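Local coordinates for protein ForH (Streptomyces kaniharaensis, PDB 6NKO) that is encoded in the formycin A biosynthetic gene cluster and, as a PurH-like protein, probably takes part in forming the pyrazolopyrimidine base, at residues P35-L40 with W45-T50; T53-R58 with V64-D69. All blocks are in the same frame, centred on the assembly; numbering follows the deposited sequence.

Contact 1: P35-L40 with W45-T50; sequences PLAAGL and WRVAAT
L40 is the main bump of this contact, and it projects from helix 33-42 into the angle between W45 and V47. Its CB touches both neighbours. It lies 3.8 Å from V47 CG2 and 4.0 Å from W45 CB. Further out, the CD2 methyl sits over one face of the W45 indole. It stands 4.1 Å from the centroid of the six-membered ring, nearly along the ring normal, a CH-pi contact. The L40 CG is anti to its carbonyl carbon (chi1 -62°), which places this branch, and with it CD2, over the ring. V47 fills the next hollow, beside A37. Its CG1 lies 4.2 Å from A37 CB, and its CG2 lies 3.9 Å from A37 O. The small A37 thus leaves room for the branched valine under the helix. One hydrogen bond joins the two segments, W45 N to L40 O at 3.0 Å. It is bent, with 139° at the hydrogen, and the donor is tilted 27° from the carbonyl plane. It spans the last turn of the helix and the loop into strand 46-49. L172 of helix 165-174 also packs on both L40 and W45. The indole NE1 bonds to G177 O, which probably helps fix the ring's rotation. This is the helix-to-second-strand half of a beta-alpha-beta unit in the MGS-like domain. The side-chain contacts between the two segments are all apolar, so burial and fit probably hold the helix on the sheet, while the one backbone bond probably steadies the turn.

Contact 2: T53-R58 with V64-D69; sequences TYRLLR and VERIAD
Y54 lies between R66 of the strand side and R58 of its own helix. R66 is the side chain to follow. Its CB is 4.1 Å from Y54 CE1. CG sits almost exactly over the ring centre, 3.4 Å from the centroid and 2° off the normal, a CH-pi contact. The chain runs extended from CG to NE, and NE passes near CE2 and CD2 of Y54. CZ comes to 3.3 Å from Y54 CE2, which lies over one face of the guanidinium. The two planes are 39° apart, so the group leans over the ring and does not stack flat. NH1 ends near the phenol and makes a weak bond to a water, which also lies 2.9 Å from Y54 OH. NH2 comes to 4.0 Å from R55 NH1, a like-charge approach probably eased by the salt bridge from R55 NE to D59. The other face of the Y54 ring is taken by R58 CG, offset toward the rim. The ring reaches this place because Y54 CG is anti to the backbone N (chi1 175°). At the ring edge, CE1 meets V64 O at 3.3 Å. V64 packs its two methyls against the helix: CG2 is 3.8 Å from Y54 CD1, and CG1 is 3.6 Å from L57 CD1. Without the ring, as with an alanine here, R66 would probably lose the face it lies on and be free to turn, and R58 CG would lose its partner. This contact is the helix-strand half of the beta-alpha-beta unit 46-49, 51-59, 65-66. Y54 also packs on A49, V64 on V47 and on L41 of helix 33-42, and L57 on A37 and L25.

Contacts 1 and 2 are the helix-strand halves of successive beta-alpha-beta units on one parallel sheet, and strand 46-49 serves both units. It closes the first, and it opens the second. Strand 65-66 pairs alongside it through probable backbone bonds from E65 N to V47 O and from I67 N to A49 O. The side chains meet there too, with A48 on I67. Contact 1 is fully buried, on an inner strand, and its side chains meet as apolar groups. Contact 2 lies at the sheet's outermost strand in this chain. Y54, L57 and V64 are buried, but three arginines and a water mark an exposed border.

Contact 1: P35-L40 with W45-T50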
loop_
_atom_site.group_PDB
_atom_site.type_symbol
_atom_site.label_atom_id
_atom_site.label_comp_id
_atom_site.label_asym_id
_atom_site.label_seq_id
_atom_site.Cartn_x
_atom_site.Cartn_y
_atom_site.Cartn_z
ATOM N N PRO A 35 -15.165 -1.341 -3.642
ATOM C CA PRO A 35 -15.346 -0.959 -5.053
ATOM C C PRO A 35 -14.041 -0.882 -5.822
ATOM O O PRO A 35 -14.046 -1.029 -7.050
ATOM C CB PRO A 35 -16.033 0.413 -4.968
ATOM C CG PRO A 35 -16.645 0.452 -3.623
ATOM C CD PRO A 35 -15.715 -0.314 -2.738
ATOM N N LEU A 36 -12.920 -0.648 -5.136
ATOM C CA LEU A 36 -11.629 -0.627 -5.812
ATOM C C LEU A 36 -11.131 -2.042 -6.085
ATOM O O LEU A 36 -10.769 -2.371 -7.219
ATOM C CB LEU A 36 -10.611 0.154 -4.976
ATOM C CG LEU A 36 -9.185 0.229 -5.528
ATOM C CD1 LEU A 36 -9.145 1.036 -6.818
ATOM C CD2 LEU A 36 -8.233 0.815 -4.495
ATOM N N ALA A 37 -11.122 -2.896 -5.057
ATOM C CA ALA A 37 -10.683 -4.277 -5.235
ATOM C C ALA A 37 -11.538 -4.997 -6.270
ATOM O O ALA A 37 -11.016 -5.693 -7.149
ATOM C CB ALA A 37 -10.724 -5.016 -3.898
ATOM N N ALA A 38 -12.861 -4.841 -6.179
ATOM C CA ALA A 38 -13.743 -5.468 -7.158
ATOM C C ALA A 38 -13.532 -4.876 -8.546
ATOM O O ALA A 38 -13.475 -5.611 -9.537
ATOM C CB ALA A 38 -15.202 -5.319 -6.726
ATOM N N GLY A 39 -13.403 -3.551 -8.633
ATOM C CA GLY A 39 -13.195 -2.921 -9.928
ATOM C C GLY A 39 -11.915 -3.375 -10.604
ATOM O O GLY A 39 -11.864 -3.517 -11.829
ATOM N N LEU A 40 -10.863 -3.613 -9.817
ATOM C CA LEU A 40 -9.611 -4.088 -10.395
ATOM C C LEU A 40 -9.719 -5.548 -10.816
ATOM O O LEU A 40 -9.147 -5.948 -11.838
ATOM C CB LEU A 40 -8.465 -3.895 -9.401
ATOM C CG LEU A 40 -8.158 -2.454 -8.981
ATOM C CD1 LEU A 40 -7.302 -2.440 -7.726
ATOM C CD2 LEU A 40 -7.484 -1.680 -10.105
ATOM N N TRP A 45 -6.976 -7.583 -13.211
ATOM C CA TRP A 45 -5.855 -7.396 -12.303
ATOM C C TRP A 45 -5.798 -8.524 -11.280
ATOM O O TRP A 45 -6.806 -9.163 -10.965
ATOM C CB TRP A 45 -5.971 -6.059 -11.570
ATOM C CG TRP A 45 -5.576 -4.858 -12.369
ATOM C CD1 TRP A 45 -5.997 -4.529 -13.624
ATOM C CD2 TRP A 45 -4.692 -3.810 -11.954
ATOM N NE1 TRP A 45 -5.424 -3.345 -14.018
ATOM C CE2 TRP A 45 -4.617 -2.884 -13.011
ATOM C CE3 TRP A 45 -3.950 -3.568 -10.791
ATOM C CZ2 TRP A 45 -3.830 -1.735 -12.943
ATOM C CZ3 TRP A 45 -3.172 -2.426 -10.725
ATOM C CH2 TRP A 45 -3.118 -1.524 -11.794
ATOM N N ARG A 46 -4.602 -8.766 -10.761
ATOM C CA ARG A 46 -4.441 -9.570 -9.562
ATOM C C ARG A 46 -4.428 -8.631 -8.366
ATOM O O ARG A 46 -3.724 -7.617 -8.374
ATOM C CB ARG A 46 -3.158 -10.397 -9.619
ATOM C CG ARG A 46 -3.252 -11.606 -10.535
ATOM C CD ARG A 46 -1.952 -12.383 -10.545
ATOM N NE ARG A 46 -1.360 -12.474 -9.214
ATOM C CZ ARG A 46 -0.061 -12.353 -8.964
ATOM N NH1 ARG A 46 0.789 -12.132 -9.958
ATOM N NH2 ARG A 46 0.390 -12.454 -7.721
ATOM N N VAL A 47 -5.227 -8.951 -7.355
ATOM C CA VAL A 47 -5.390 -8.101 -6.184
ATOM C C VAL A 47 -4.937 -8.889 -4.965
ATOM O O VAL A 47 -5.506 -9.943 -4.653
ATOM C CB VAL A 47 -6.839 -7.616 -6.028
ATOM C CG1 VAL A 47 -7.003 -6.825 -4.737
ATOM C CG2 VAL A 47 -7.242 -6.776 -7.233
ATOM N N ALA A 48 -3.911 -8.384 -4.287
ATOM C CA ALA A 48 -3.365 -9.005 -3.090
ATOM C C ALA A 48 -3.480 -8.034 -1.924
ATOM O O ALA A 48 -3.305 -6.824 -2.094
ATOM C CB ALA A 48 -1.907 -9.419 -3.300
ATOM N N ALA A 49 -3.775 -8.566 -0.741
ATOM C CA ALA A 49 -4.114 -7.739 0.406
ATOM C C ALA A 49 -3.409 -8.230 1.661
ATOM O O ALA A 49 -3.070 -9.410 1.786
ATOM C CB ALA A 49 -5.628 -7.722 0.646
ATOM N N THR A 50 -3.194 -7.303 2.592
ATOM C CA THR A 50 -2.702 -7.652 3.915
ATOM C C THR A 50 -3.832 -8.253 4.747
ATOM O O THR A 50 -4.945 -8.476 4.264
ATOM C CB THR A 50 -2.103 -6.432 4.611
ATOM O OG1 THR A 50 -3.002 -5.323 4.500
ATOM C CG2 THR A 50 -0.760 -6.068 3.999
#

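Contact 2: T53-R58 with V64-D69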
loop_
_atom_site.group_PDB
_atom_site.type_symbol
_atom_site.label_atom_id
_atom_site.label_comp_id
_atom_site.label_asym_id
_atom_site.label_seq_id
_atom_site.Cartn_x
_atom_site.Cartn_y
_atom_site.Cartn_z
ATOM N N THR A 53 -7.588 -6.320 5.226
ATOM C CA THR A 53 -8.323 -6.186 3.973
ATOM C C THR A 53 -8.680 -7.541 3.379
ATOM O O THR A 53 -9.730 -7.682 2.743
ATOM C CB THR A 53 -7.498 -5.376 2.970
ATOM O OG1 THR A 53 -6.825 -4.311 3.652
ATOM C CG2 THR A 53 -8.392 -4.791 1.898
ATOM N N TYR A 54 -7.827 -8.549 3.582
ATOM C CA TYR A 54 -8.037 -9.847 2.947
ATOM C C TYR A 54 -9.308 -10.514 3.457
ATOM O O TYR A 54 -10.152 -10.947 2.664
ATOM C CB TYR A 54 -6.824 -10.748 3.183
ATOM C CG TYR A 54 -6.986 -12.158 2.658
ATOM C CD1 TYR A 54 -6.829 -12.439 1.307
ATOM C CD2 TYR A 54 -7.293 -13.210 3.513
ATOM C CE1 TYR A 54 -6.975 -13.728 0.822
ATOM C CE2 TYR A 54 -7.442 -14.499 3.036
ATOM C CZ TYR A 54 -7.282 -14.751 1.690
ATOM O OH TYR A 54 -7.428 -16.033 1.207
ATOM N N ARG A 55 -9.461 -10.606 4.780
ATOM C CA ARG A 55 -10.615 -11.298 5.345
ATOM C C ARG A 55 -11.914 -10.600 4.970
ATOM O O ARG A 55 -12.933 -11.258 4.724
ATOM C CB ARG A 55 -10.477 -11.399 6.865
ATOM C CG ARG A 55 -11.515 -12.298 7.525
ATOM C CD ARG A 55 -11.163 -13.771 7.362
ATOM N NE ARG A 55 -11.697 -14.327 6.121
ATOM C CZ ARG A 55 -11.161 -15.356 5.472
ATOM N NH1 ARG A 55 -10.074 -15.950 5.946
ATOM N NH2 ARG A 55 -11.714 -15.793 4.348
ATOM N N LEU A 56 -11.896 -9.269 4.910
ATOM C CA LEU A 56 -13.096 -8.529 4.537
ATOM C C LEU A 56 -13.465 -8.772 3.079
ATOM O O LEU A 56 -14.640 -8.984 2.758
ATOM C CB LEU A 56 -12.890 -7.039 4.797
ATOM C CG LEU A 56 -13.985 -6.106 4.283
ATOM C CD1 LEU A 56 -15.120 -6.017 5.290
ATOM C CD2 LEU A 56 -13.416 -4.729 3.983
ATOM N N LEU A 57 -12.477 -8.748 2.181
ATOM C CA LEU A 57 -12.774 -8.899 0.761
ATOM C C LEU A 57 -13.148 -10.333 0.411
ATOM O O LEU A 57 -13.996 -10.553 -0.462
ATOM C CB LEU A 57 -11.582 -8.442 -0.079
ATOM C CG LEU A 57 -11.227 -6.955 -0.016
ATOM C CD1 LEU A 57 -9.926 -6.687 -0.755
ATOM C CD2 LEU A 57 -12.354 -6.100 -0.577
ATOM N N ARG A 58 -12.538 -11.317 1.077
ATOM C CA ARG A 58 -12.850 -12.711 0.780
ATOM C C ARG A 58 -14.222 -13.099 1.318
ATOM O O ARG A 58 -14.951 -13.865 0.675
ATOM C CB ARG A 58 -11.768 -13.627 1.352
ATOM C CG ARG A 58 -10.728 -14.057 0.329
ATOM C CD ARG A 58 -10.772 -15.557 0.085
ATOM N NE ARG A 58 -9.988 -15.945 -1.085
ATOM C CZ ARG A 58 -10.359 -16.874 -1.960
ATOM N NH1 ARG A 58 -11.507 -17.518 -1.800
ATOM N NH2 ARG A 58 -9.582 -17.162 -2.996
ATOM N N VAL A 64 -9.397 -12.234 -3.961
ATOM C CA VAL A 64 -8.191 -11.525 -3.556
ATOM C C VAL A 64 -7.199 -12.538 -3.010
ATOM O O VAL A 64 -7.569 -13.566 -2.432
ATOM C CB VAL A 64 -8.502 -10.412 -2.530
ATOM C CG1 VAL A 64 -9.372 -9.341 -3.171
ATOM C CG2 VAL A 64 -9.182 -10.984 -1.287
ATOM N N GLU A 65 -5.923 -12.256 -3.216
ATOM C CA GLU A 65 -4.860 -13.138 -2.775
ATOM C C GLU A 65 -4.250 -12.592 -1.492
ATOM O O GLU A 65 -4.323 -11.396 -1.209
ATOM C CB GLU A 65 -3.792 -13.292 -3.863
ATOM C CG GLU A 65 -4.307 -13.993 -5.119
ATOM C CD GLU A 65 -3.412 -13.787 -6.329
ATOM O OE1 GLU A 65 -2.368 -14.463 -6.424
ATOM O OE2 GLU A 65 -3.757 -12.956 -7.195
ATOM N N ARG A 66 -3.673 -13.489 -0.702
ATOM C CA ARG A 66 -3.038 -13.100 0.549
ATOM C C ARG A 66 -1.625 -12.602 0.272
ATOM O O ARG A 66 -0.780 -13.367 -0.202
ATOM C CB ARG A 66 -3.011 -14.286 1.507
ATOM C CG ARG A 66 -3.863 -14.105 2.746
ATOM C CD ARG A 66 -3.394 -15.012 3.866
ATOM N NE ARG A 66 -4.295 -14.987 5.015
ATOM C CZ ARG A 66 -5.287 -15.850 5.205
ATOM N NH1 ARG A 66 -5.512 -16.810 4.318
ATOM N NH2 ARG A 66 -6.055 -15.752 6.282
ATOM N N ILE A 67 -1.363 -11.328 0.579
ATOM C CA ILE A 67 -0.026 -10.765 0.398
ATOM C C ILE A 67 0.998 -11.464 1.277
ATOM O O ILE A 67 2.203 -11.337 1.047
ATOM C CB ILE A 67 -0.022 -9.251 0.692
ATOM C CG1 ILE A 67 1.132 -8.559 -0.028
ATOM C CG2 ILE A 67 0.150 -9.005 2.183
ATOM C CD1 ILE A 67 1.098 -8.687 -1.527
ATOM N N ALA A 68 0.554 -12.183 2.305
ATOM C CA ALA A 68 1.494 -12.927 3.132
ATOM C C ALA A 68 2.072 -14.114 2.366
ATOM O O ALA A 68 3.275 -14.151 2.071
ATOM C CB ALA A 68 0.817 -13.371 4.427
ATOM N N ASP A 69 1.237 -15.110 2.060
ATOM C CA ASP A 69 1.716 -16.271 1.315
ATOM C C ASP A 69 2.324 -15.863 -0.024
ATOM O O ASP A 69 3.294 -16.468 -0.497
ATOM C CB ASP A 69 0.545 -17.228 1.109
ATOM C CG ASP A 69 -0.279 -17.432 2.390
ATOM O OD1 ASP A 69 0.279 -17.363 3.510
ATOM O OD2 ASP A 69 -1.508 -17.631 2.282
HETATM O O HOH W 1 -5.316 -17.982 1.270
#